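Aldehyde dehydrogenase (Anabaena variabilis, PDB 4H7N) probably oxidises aldehydes to carboxylic acids with NAD+ as electron acceptor. Local coordinates at residues A[22-34]-A[189-202]. Residues are numbered along the deposited sequence; the frame is centred on the assembly and turned at random.
Sequences IIPPPPRLLAQQC and VEGGGETGANLINY
The side chain of Glu190 lies along Ile22 and ends at the backbone N of Ile23. Its CB lies 3.9 Å from Ile22 CB; CG then runs past Ile22 CB and CG2, and CD sits 3.7 Å from Ile22 CG2. At the tip, OE1 accepts a nearly straight bond from Ile23 N (3.1 Å), met on the anti side and 29° out of the carboxylate plane. Cutting Glu190 back to an alanine removes OE1 and is likely to leave Ile23 N without this acceptor and a gap beside Ile22. Glu190 N is joined to Ile23 O through a water, weakly on the Ile23 side. Gly191, Gly193 and Gly196 follow, a glycine pattern consistent with the strand-turn-helix of the Rossmann-type NAD-binding domain in this family; helix 27-34 crosses helix 193-200 at -50°. Leu30, its CG anti to the backbone N (chi1 -175°), sends CD1 to Val189 CG1, ahead of helix 193-200, and CD2 to within 3.7 Å of Leu199 N in that helix. Leu30 CD2 also meets the edge of the Tyr202 ring, while Ala31 CB makes a CH-pi contact over one face, 4.0 Å from the centroid. Asn201 CB lies over the opposite face, and Cys34 SG packs 3.7 Å from Tyr202 CB.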
ATOM      1  N   ILE A  22     -25.544 -20.812  10.127  1.00 26.67           N
ATOM      2  CA  ILE A  22     -24.962 -20.447   8.851  1.00 26.48           C
ATOM      3  C   ILE A  22     -24.178 -21.652   8.353  1.00 26.32           C
ATOM      4  O   ILE A  22     -23.837 -22.526   9.145  1.00 25.33           O
ATOM      5  CB  ILE A  22     -24.029 -19.224   9.015  1.00 27.61           C
ATOM      6  CG1 ILE A  22     -22.908 -19.489  10.009  1.00 28.89           C
ATOM      7  CG2 ILE A  22     -24.833 -17.990   9.424  1.00 27.91           C
ATOM      8  CD1 ILE A  22     -22.019 -18.288  10.169  1.00 32.48           C
ATOM      9  N   ILE A  23     -23.898 -21.681   7.058  1.00 26.66           N
ATOM     10  CA  ILE A  23     -23.289 -22.786   6.365  1.00 28.85           C
ATOM     11  C   ILE A  23     -22.043 -22.368   5.589  1.00 30.36           C
ATOM     12  O   ILE A  23     -22.148 -21.936   4.492  1.00 29.63           O
ATOM     13  CB  ILE A  23     -24.250 -23.391   5.308  1.00 30.48           C
ATOM     14  CG1 ILE A  23     -25.645 -23.540   5.867  1.00 32.21           C
ATOM     15  CG2 ILE A  23     -23.761 -24.752   4.808  1.00 29.17           C
ATOM     16  CD1 ILE A  23     -25.712 -24.516   6.968  1.00 35.39           C
ATOM     17  N   PRO A  24     -20.858 -22.586   6.141  1.00 32.04           N
ATOM     18  CA  PRO A  24     -19.705 -22.063   5.432  1.00 33.94           C
ATOM     19  C   PRO A  24     -19.369 -22.882   4.202  1.00 36.47           C
ATOM     20  O   PRO A  24     -19.502 -24.092   4.204  1.00 37.20           O
ATOM     21  CB  PRO A  24     -18.580 -22.092   6.465  1.00 34.25           C
ATOM     22  CG  PRO A  24     -19.072 -22.869   7.625  1.00 34.15           C
ATOM     23  CD  PRO A  24     -20.538 -23.137   7.460  1.00 32.54           C
ATOM     24  N   PRO A  25     -18.955 -22.221   3.120  1.00 36.25           N
ATOM     25  CA  PRO A  25     -18.637 -23.045   1.944  1.00 37.76           C
ATOM     26  C   PRO A  25     -17.280 -23.695   2.095  1.00 38.99           C
ATOM     27  O   PRO A  25     -16.324 -23.012   2.479  1.00 40.97           O
ATOM     28  CB  PRO A  25     -18.595 -22.011   0.811  1.00 37.60           C
ATOM     29  CG  PRO A  25     -18.243 -20.730   1.481  1.00 35.84           C
ATOM     30  CD  PRO A  25     -18.721 -20.797   2.890  1.00 34.76           C
ATOM     31  N   PRO A  26     -17.168 -24.986   1.754  1.00 43.34           N
ATOM     32  CA  PRO A  26     -15.837 -25.635   1.669  1.00 45.03           C
ATOM     33  C   PRO A  26     -14.905 -24.998   0.637  1.00 46.55           C
ATOM     34  O   PRO A  26     -15.384 -24.369  -0.313  1.00 42.86           O
ATOM     35  CB  PRO A  26     -16.159 -27.051   1.194  1.00 46.57           C
ATOM     36  CG  PRO A  26     -17.639 -27.222   1.427  1.00 47.77           C
ATOM     37  CD  PRO A  26     -18.263 -25.880   1.337  1.00 43.59           C
ATOM     38  N   PRO A  27     -13.579 -25.201   0.787  1.00 49.58           N
ATOM     39  CA  PRO A  27     -12.640 -24.564  -0.155  1.00 50.80           C
ATOM     40  C   PRO A  27     -13.071 -24.679  -1.624  1.00 47.34           C
ATOM     41  O   PRO A  27     -13.027 -23.693  -2.332  1.00 45.73           O
ATOM     42  CB  PRO A  27     -11.321 -25.309   0.121  1.00 52.41           C
ATOM     43  CG  PRO A  27     -11.424 -25.634   1.582  1.00 52.87           C
ATOM     44  CD  PRO A  27     -12.870 -25.956   1.840  1.00 50.57           C
ATOM     45  N   ARG A  28     -13.533 -25.852  -2.035  1.00 47.86           N
ATOM     46  CA  ARG A  28     -13.944 -26.112  -3.435  1.00 51.38           C
ATOM     47  C   ARG A  28     -15.155 -25.241  -3.889  1.00 47.86           C
ATOM     48  O   ARG A  28     -15.147 -24.620  -4.950  1.00 44.25           O
ATOM     49  CB  ARG A  28     -14.253 -27.610  -3.606  1.00 58.20           C
ATOM     50  CG  ARG A  28     -14.013 -28.171  -4.996  1.00 68.22           C
ATOM     51  CD  ARG A  28     -13.870 -29.698  -4.967  1.00 76.21           C
ATOM     52  NE  ARG A  28     -13.476 -30.244  -6.270  1.00 84.55           N
ATOM     53  CZ  ARG A  28     -14.298 -30.444  -7.305  1.00 89.05           C
ATOM     54  NH1 ARG A  28     -15.598 -30.146  -7.229  1.00 88.89           N
ATOM     55  NH2 ARG A  28     -13.816 -30.947  -8.437  1.00 93.27           N
ATOM     56  N   LEU A  29     -16.172 -25.177  -3.070  1.00 42.79           N
ATOM     57  CA  LEU A  29     -17.308 -24.289  -3.332  1.00 42.66           C
ATOM     58  C   LEU A  29     -16.978 -22.787  -3.252  1.00 40.13           C
ATOM     59  O   LEU A  29     -17.524 -21.974  -3.991  1.00 39.70           O
ATOM     60  CB  LEU A  29     -18.414 -24.574  -2.326  1.00 43.49           C
ATOM     61  CG  LEU A  29     -19.659 -23.677  -2.402  1.00 45.71           C
ATOM     62  CD1 LEU A  29     -20.196 -23.741  -3.817  1.00 46.88           C
ATOM     63  CD2 LEU A  29     -20.712 -24.130  -1.388  1.00 49.36           C
ATOM     64  N   LEU A  30     -16.151 -22.393  -2.295  1.00 37.57           N
ATOM     65  CA  LEU A  30     -15.760 -21.013  -2.211  1.00 35.79           C
ATOM     66  C   LEU A  30     -15.038 -20.558  -3.488  1.00 35.41           C
ATOM     67  O   LEU A  30     -15.316 -19.480  -4.047  1.00 32.96           O
ATOM     68  CB  LEU A  30     -14.891 -20.807  -0.983  1.00 36.15           C
ATOM     69  CG  LEU A  30     -14.540 -19.358  -0.749  1.00 35.09           C
ATOM     70  CD1 LEU A  30     -15.774 -18.452  -0.700  1.00 34.18           C
ATOM     71  CD2 LEU A  30     -13.771 -19.304   0.555  1.00 37.03           C
ATOM     72  N   ALA A  31     -14.147 -21.401  -3.981  1.00 36.58           N
ATOM     73  CA  ALA A  31     -13.372 -21.115  -5.207  1.00 37.96           C
ATOM     74  C   ALA A  31     -14.293 -20.944  -6.413  1.00 37.31           C
ATOM     75  O   ALA A  31     -14.088 -20.111  -7.286  1.00 35.51           O
ATOM     76  CB  ALA A  31     -12.398 -22.265  -5.472  1.00 40.50           C
ATOM     77  N   GLN A  32     -15.287 -21.787  -6.468  1.00 36.91           N
ATOM     78  CA  GLN A  32     -16.319 -21.714  -7.484  1.00 42.10           C
ATOM     79  C   GLN A  32     -17.052 -20.403  -7.450  1.00 40.52           C
ATOM     80  O   GLN A  32     -17.213 -19.784  -8.478  1.00 41.61           O
ATOM     81  CB  GLN A  32     -17.275 -22.890  -7.272  1.00 50.15           C
ATOM     82  CG  GLN A  32     -18.407 -23.111  -8.259  1.00 56.76           C
ATOM     83  CD  GLN A  32     -19.211 -24.356  -7.862  1.00 63.69           C
ATOM     84  OE1 GLN A  32     -18.638 -25.451  -7.738  1.00 65.89           O
ATOM     85  NE2 GLN A  32     -20.520 -24.187  -7.609  1.00 62.35           N
ATOM     86  N   GLN A  33     -17.474 -19.932  -6.275  1.00 40.07           N
ATOM     87  CA  GLN A  33     -18.192 -18.644  -6.192  1.00 38.58           C
ATOM     88  C   GLN A  33     -17.300 -17.450  -6.539  1.00 35.01           C
ATOM     89  O   GLN A  33     -17.772 -16.486  -7.126  1.00 32.01           O
ATOM     90  CB  GLN A  33     -18.774 -18.423  -4.811  1.00 40.94           C
ATOM     91  CG  GLN A  33     -19.764 -19.487  -4.381  1.00 44.92           C
ATOM     92  CD  GLN A  33     -20.265 -19.196  -2.995  1.00 49.42           C
ATOM     93  OE1 GLN A  33     -19.877 -19.857  -2.022  1.00 52.08           O
ATOM     94  NE2 GLN A  33     -21.098 -18.172  -2.881  1.00 51.02           N
ATOM     95  N   CYS A  34     -16.020 -17.505  -6.175  1.00 33.24           N
ATOM     96  CA  CYS A  34     -15.096 -16.453  -6.565  1.00 32.53           C
ATOM     97  C   CYS A  34     -14.941 -16.379  -8.103  1.00 33.91           C
ATOM     98  O   CYS A  34     -14.913 -15.283  -8.698  1.00 32.32           O
ATOM     99  CB  CYS A  34     -13.754 -16.641  -5.867  1.00 31.99           C
ATOM    100  SG  CYS A  34     -13.902 -16.346  -4.084  1.00 31.99           S
ATOM    101  N   VAL A 189     -20.582 -14.386   1.685  1.00 26.63           N
ATOM    102  CA  VAL A 189     -20.291 -15.740   2.131  1.00 28.75           C
ATOM    103  C   VAL A 189     -20.261 -15.748   3.648  1.00 28.86           C
ATOM    104  O   VAL A 189     -19.917 -14.772   4.281  1.00 28.66           O
ATOM    105  CB  VAL A 189     -18.994 -16.317   1.551  1.00 31.53           C
ATOM    106  CG1 VAL A 189     -19.068 -16.370   0.021  1.00 34.13           C
ATOM    107  CG2 VAL A 189     -17.805 -15.504   1.934  1.00 32.43           C
ATOM    108  N   GLU A 190     -20.632 -16.866   4.222  1.00 29.39           N
ATOM    109  CA  GLU A 190     -20.740 -17.009   5.682  1.00 33.16           C
ATOM    110  C   GLU A 190     -19.619 -17.884   6.186  1.00 32.32           C
ATOM    111  O   GLU A 190     -19.192 -18.825   5.485  1.00 33.80           O
ATOM    112  CB  GLU A 190     -22.054 -17.709   6.018  1.00 37.54           C
ATOM    113  CG  GLU A 190     -23.273 -16.830   5.846  1.00 46.31           C
ATOM    114  CD  GLU A 190     -24.587 -17.634   5.784  1.00 58.43           C
ATOM    115  OE1 GLU A 190     -24.554 -18.922   5.697  1.00 54.40           O
ATOM    116  OE2 GLU A 190     -25.657 -16.953   5.838  1.00 66.36           O
ATOM    117  N   GLY A 191     -19.163 -17.634   7.402  1.00 31.15           N
ATOM    118  CA  GLY A 191     -18.216 -18.537   7.991  1.00 32.08           C
ATOM    119  C   GLY A 191     -17.410 -17.879   9.043  1.00 31.12           C
ATOM    120  O   GLY A 191     -17.539 -16.679   9.250  1.00 28.54           O
ATOM    121  N   GLY A 192     -16.577 -18.682   9.709  1.00 31.68           N
ATOM    122  CA  GLY A 192     -15.657 -18.152  10.704  1.00 31.09           C
ATOM    123  C   GLY A 192     -14.304 -17.875  10.131  1.00 31.06           C
ATOM    124  O   GLY A 192     -14.146 -17.701   8.939  1.00 29.70           O
ATOM    125  N   GLY A 193     -13.304 -17.871  11.005  1.00 31.43           N
ATOM    126  CA  GLY A 193     -11.959 -17.526  10.645  1.00 33.10           C
ATOM    127  C   GLY A 193     -11.377 -18.385   9.548  1.00 34.16           C
ATOM    128  O   GLY A 193     -10.644 -17.884   8.701  1.00 34.37           O
ATOM    129  N   GLU A 194     -11.690 -19.675   9.548  1.00 35.69           N
ATOM    130  CA  GLU A 194     -11.167 -20.583   8.539  1.00 38.50           C
ATOM    131  C   GLU A 194     -11.685 -20.207   7.163  1.00 34.36           C
ATOM    132  O   GLU A 194     -10.956 -20.274   6.213  1.00 32.38           O
ATOM    133  CB  GLU A 194     -11.536 -22.037   8.824  1.00 42.69           C
ATOM    134  CG  GLU A 194     -11.013 -23.033   7.761  1.00 51.89           C
ATOM    135  CD  GLU A 194      -9.472 -23.171   7.687  1.00 58.40           C
ATOM    136  OE1 GLU A 194      -8.732 -22.545   8.487  1.00 66.20           O
ATOM    137  OE2 GLU A 194      -8.977 -23.938   6.830  1.00 60.37           O
ATOM    138  N   THR A 195     -12.949 -19.819   7.056  1.00 32.59           N
ATOM    139  CA  THR A 195     -13.465 -19.392   5.752  1.00 30.71           C
ATOM    140  C   THR A 195     -12.779 -18.119   5.271  1.00 28.83           C
ATOM    141  O   THR A 195     -12.509 -17.951   4.088  1.00 28.70           O
ATOM    142  CB  THR A 195     -14.961 -19.180   5.841  1.00 30.18           C
ATOM    143  OG1 THR A 195     -15.550 -20.396   6.235  1.00 30.04           O
ATOM    144  CG2 THR A 195     -15.533 -18.744   4.496  1.00 28.48           C
ATOM    145  N   GLY A 196     -12.506 -17.223   6.204  1.00 29.34           N
ATOM    146  CA  GLY A 196     -11.738 -16.011   5.909  1.00 29.23           C
ATOM    147  C   GLY A 196     -10.350 -16.320   5.376  1.00 30.66           C
ATOM    148  O   GLY A 196      -9.890 -15.752   4.349  1.00 27.57           O
ATOM    149  N   ALA A 197      -9.656 -17.212   6.066  1.00 28.96           N
ATOM    150  CA  ALA A 197      -8.363 -17.661   5.590  1.00 31.73           C
ATOM    151  C   ALA A 197      -8.448 -18.244   4.195  1.00 32.91           C
ATOM    152  O   ALA A 197      -7.609 -17.915   3.335  1.00 33.82           O
ATOM    153  CB  ALA A 197      -7.738 -18.679   6.569  1.00 33.46           C
ATOM    154  N   ASN A 198      -9.439 -19.109   3.950  1.00 32.32           N
ATOM    155  CA  ASN A 198      -9.624 -19.668   2.605  1.00 34.18           C
ATOM    156  C   ASN A 198      -9.835 -18.614   1.491  1.00 33.96           C
ATOM    157  O   ASN A 198      -9.251 -18.696   0.425  1.00 32.83           O
ATOM    158  CB  ASN A 198     -10.767 -20.679   2.561  1.00 38.86           C
ATOM    159  CG  ASN A 198     -10.432 -21.973   3.290  1.00 44.88           C
ATOM    160  OD1 ASN A 198      -9.257 -22.321   3.465  1.00 52.70           O
ATOM    161  ND2 ASN A 198     -11.467 -22.687   3.740  1.00 45.45           N
ATOM    162  N   LEU A 199     -10.677 -17.620   1.765  1.00 29.68           N
ATOM    163  CA  LEU A 199     -10.947 -16.547   0.825  1.00 27.82           C
ATOM    164  C   LEU A 199      -9.740 -15.810   0.387  1.00 26.03           C
ATOM    165  O   LEU A 199      -9.671 -15.404  -0.762  1.00 25.96           O
ATOM    166  CB  LEU A 199     -11.925 -15.552   1.478  1.00 28.68           C
ATOM    167  CG  LEU A 199     -12.426 -14.398   0.640  1.00 28.94           C
ATOM    168  CD1 LEU A 199     -13.197 -14.970  -0.544  1.00 29.83           C
ATOM    169  CD2 LEU A 199     -13.295 -13.528   1.537  1.00 28.73           C
ATOM    170  N   ILE A 200      -8.785 -15.599   1.288  1.00 25.63           N
ATOM    171  CA  ILE A 200      -7.556 -14.893   0.917  1.00 27.64           C
ATOM    172  C   ILE A 200      -6.815 -15.608  -0.216  1.00 28.60           C
ATOM    173  O   ILE A 200      -6.135 -14.941  -1.053  1.00 29.72           O
ATOM    174  CB  ILE A 200      -6.651 -14.702   2.150  1.00 30.17           C
ATOM    175  CG1 ILE A 200      -7.328 -13.766   3.153  1.00 30.92           C
ATOM    176  CG2 ILE A 200      -5.277 -14.205   1.759  1.00 31.76           C
ATOM    177  CD1 ILE A 200      -6.702 -13.792   4.538  1.00 33.01           C
ATOM    178  N   ASN A 201      -6.939 -16.933  -0.287  1.00 29.93           N
ATOM    179  CA  ASN A 201      -6.379 -17.657  -1.437  1.00 32.68           C
ATOM    180  C   ASN A 201      -6.984 -17.393  -2.790  1.00 31.57           C
ATOM    181  O   ASN A 201      -6.347 -17.751  -3.752  1.00 29.80           O
ATOM    182  CB  ASN A 201      -6.324 -19.139  -1.240  1.00 35.96           C
ATOM    183  CG  ASN A 201      -5.490 -19.514  -0.055  1.00 40.21           C
ATOM    184  OD1 ASN A 201      -4.495 -18.868   0.253  1.00 45.22           O
ATOM    185  ND2 ASN A 201      -5.960 -20.500   0.683  1.00 43.63           N
ATOM    186  N   TYR A 202      -8.152 -16.751  -2.879  1.00 28.90           N
ATOM    187  CA  TYR A 202      -8.866 -16.625  -4.156  1.00 29.47           C
ATOM    188  C   TYR A 202      -8.997 -15.197  -4.730  1.00 27.82           C
ATOM    189  O   TYR A 202      -9.403 -15.034  -5.888  1.00 26.86           O
ATOM    190  CB  TYR A 202     -10.271 -17.244  -4.042  1.00 31.47           C
ATOM    191  CG  TYR A 202     -10.208 -18.672  -3.557  1.00 36.23           C
ATOM    192  CD1 TYR A 202      -9.485 -19.645  -4.269  1.00 41.66           C
ATOM    193  CD2 TYR A 202     -10.768 -19.037  -2.353  1.00 37.93           C
ATOM    194  CE1 TYR A 202      -9.366 -20.955  -3.790  1.00 43.31           C
ATOM    195  CE2 TYR A 202     -10.675 -20.341  -1.868  1.00 41.86           C
ATOM    196  CZ  TYR A 202      -9.964 -21.294  -2.578  1.00 45.31           C
ATOM    197  OH  TYR A 202      -9.880 -22.581  -2.083  1.00 44.90           O
TER
HETATM  198  O   HOH W   1     -21.943 -19.126   2.774  1.00 39.59           O